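Local coordinates for proximal thread matrix protein 1 (Mytilus galloprovincialis, PDB 4CN9) that is a zinc-binding structural matrix protein of the mussel byssus, built on von Willebrand factor A domains, and probably binds collagen in the proximal thread, at residues K147-E151 with N152-G156. Sequence-based numbering, arbitrary orientation.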
loop_
_atom_site.group_PDB
_atom_site.type_symbol
_atom_site.label_atom_id
_atom_site.label_comp_id
_atom_site.label_asym_id
_atom_site.label_seq_id
_atom_site.Cartn_x
_atom_site.Cartn_y
_atom_site.Cartn_z
ATOM N N LYS A 147 -9.774 14.642 -4.425
ATOM C CA LYS A 147 -11.142 14.924 -3.994
ATOM C C LYS A 147 -12.083 14.895 -5.190
ATOM O O LYS A 147 -13.146 14.263 -5.160
ATOM C CB LYS A 147 -11.182 16.302 -3.339
ATOM C CG LYS A 147 -12.553 16.740 -2.829
ATOM C CD LYS A 147 -12.471 18.166 -2.272
ATOM C CE LYS A 147 -13.835 18.819 -2.188
ATOM N NZ LYS A 147 -14.654 18.205 -1.120
ATOM N N HIS A 148 -11.691 15.585 -6.254
ATOM C CA HIS A 148 -12.492 15.597 -7.479
ATOM C C HIS A 148 -12.726 14.173 -8.016
ATOM O O HIS A 148 -13.831 13.815 -8.454
ATOM C CB HIS A 148 -11.793 16.471 -8.521
ATOM C CG HIS A 148 -12.543 16.600 -9.810
ATOM N ND1 HIS A 148 -13.410 17.640 -10.068
ATOM C CD2 HIS A 148 -12.552 15.822 -10.921
ATOM C CE1 HIS A 148 -13.912 17.505 -11.282
ATOM N NE2 HIS A 148 -13.408 16.409 -11.822
ATOM N N VAL A 149 -11.683 13.350 -7.970
ATOM C CA VAL A 149 -11.781 11.969 -8.438
ATOM C C VAL A 149 -12.768 11.163 -7.578
ATOM O O VAL A 149 -13.617 10.444 -8.098
ATOM C CB VAL A 149 -10.385 11.297 -8.492
ATOM C CG1 VAL A 149 -10.515 9.800 -8.660
ATOM C CG2 VAL A 149 -9.552 11.899 -9.633
ATOM N N ARG A 150 -12.672 11.304 -6.264
ATOM C CA ARG A 150 -13.608 10.615 -5.373
ATOM C C ARG A 150 -15.066 11.068 -5.582
ATOM O O ARG A 150 -15.970 10.246 -5.660
ATOM C CB ARG A 150 -13.209 10.837 -3.915
ATOM C CG ARG A 150 -14.153 10.164 -2.925
ATOM C CD ARG A 150 -13.702 10.369 -1.486
ATOM N NE ARG A 150 -13.378 11.762 -1.177
ATOM C CZ ARG A 150 -14.253 12.681 -0.763
ATOM N NH1 ARG A 150 -15.535 12.381 -0.613
ATOM N NH2 ARG A 150 -13.839 13.916 -0.496
ATOM N N GLU A 151 -15.282 12.375 -5.686
ATOM C CA GLU A 151 -16.628 12.933 -5.722
ATOM C C GLU A 151 -17.282 12.898 -7.118
ATOM O O GLU A 151 -18.496 12.784 -7.230
ATOM C CB GLU A 151 -16.606 14.379 -5.190
ATOM C CG GLU A 151 -16.218 14.488 -3.710
ATOM C CD GLU A 151 -16.233 15.922 -3.154
ATOM O OE1 GLU A 151 -16.229 16.895 -3.931
ATOM O OE2 GLU A 151 -16.240 16.072 -1.915
ATOM N N ASN A 152 -16.487 12.997 -8.177
ATOM C CA ASN A 152 -17.033 13.086 -9.531
ATOM C C ASN A 152 -16.666 11.917 -10.437
ATOM O O ASN A 152 -17.537 11.320 -11.077
ATOM C CB ASN A 152 -16.576 14.382 -10.214
ATOM C CG ASN A 152 -17.154 15.628 -9.564
ATOM O OD1 ASN A 152 -17.405 15.660 -8.364
ATOM N ND2 ASN A 152 -17.374 16.659 -10.367
ATOM N N SER A 153 -15.375 11.598 -10.498
ATOM C CA SER A 153 -14.855 10.708 -11.543
ATOM C C SER A 153 -15.408 9.294 -11.480
ATOM O O SER A 153 -15.607 8.663 -12.521
ATOM C CB SER A 153 -13.333 10.644 -11.490
ATOM O OG SER A 153 -12.772 11.923 -11.580
ATOM N N PHE A 154 -15.625 8.782 -10.272
ATOM C CA PHE A 154 -16.160 7.437 -10.101
ATOM C C PHE A 154 -17.657 7.434 -9.840
ATOM O O PHE A 154 -18.233 6.383 -9.547
ATOM C CB PHE A 154 -15.432 6.723 -8.964
ATOM C CG PHE A 154 -14.052 6.270 -9.330
ATOM C CD1 PHE A 154 -13.866 5.265 -10.273
ATOM C CD2 PHE A 154 -12.944 6.853 -8.760
ATOM C CE1 PHE A 154 -12.584 4.837 -10.618
ATOM C CE2 PHE A 154 -11.663 6.427 -9.096
ATOM C CZ PHE A 154 -11.487 5.423 -10.035
ATOM N N SER A 155 -18.308 8.595 -9.966
ATOM C CA SER A 155 -19.751 8.653 -9.692
ATOM C C SER A 155 -20.554 7.989 -10.803
ATOM O O SER A 155 -20.108 7.917 -11.949
ATOM C CB SER A 155 -20.227 10.099 -9.481
ATOM O OG SER A 155 -20.176 10.866 -10.680
ATOM N N GLY A 156 -21.743 7.505 -10.452
ATOM C CA GLY A 156 -22.697 7.024 -11.432
ATOM C C GLY A 156 -22.857 7.977 -12.605
ATOM O O GLY A 156 -22.947 7.554 -13.750
#
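H148 presents one imidazole face to N152: CB of N152 sits 4.2 Å from the ring centroid and 14° off the ring normal, a CH-pi contact offset toward the rim. The two side chains cross at about a right angle. CG of H148 lies anti to its backbone N (chi1 -178°), which swings the ring toward N152, while NE2 is held by T112. A glycine in place of N152 removes the CB over this face, and the imidazole would probably be freer to rock about its hydrogen bond to T112. V149, next along the helix, meets F154 five residues on: CG1 to CE2, 3.6 Å, the side chains side by side and pointing the same way. Both pack on I57 and V169, joining the end of helix 142-153 to the central beta-sheet of this von Willebrand factor A domain. F154 is the first residue to leave helical angles; its N reaches V149 O weakly, at 3.4 Å. Just beyond, S155 OG turns back to N152 O (2.7 Å). On the preceding turn, E151 OE2 takes K147 NZ at 2.8 Å, syn but 35° out of the carboxylate plane, and R150 NH2 at 3.5 Å, itself bridged to E186.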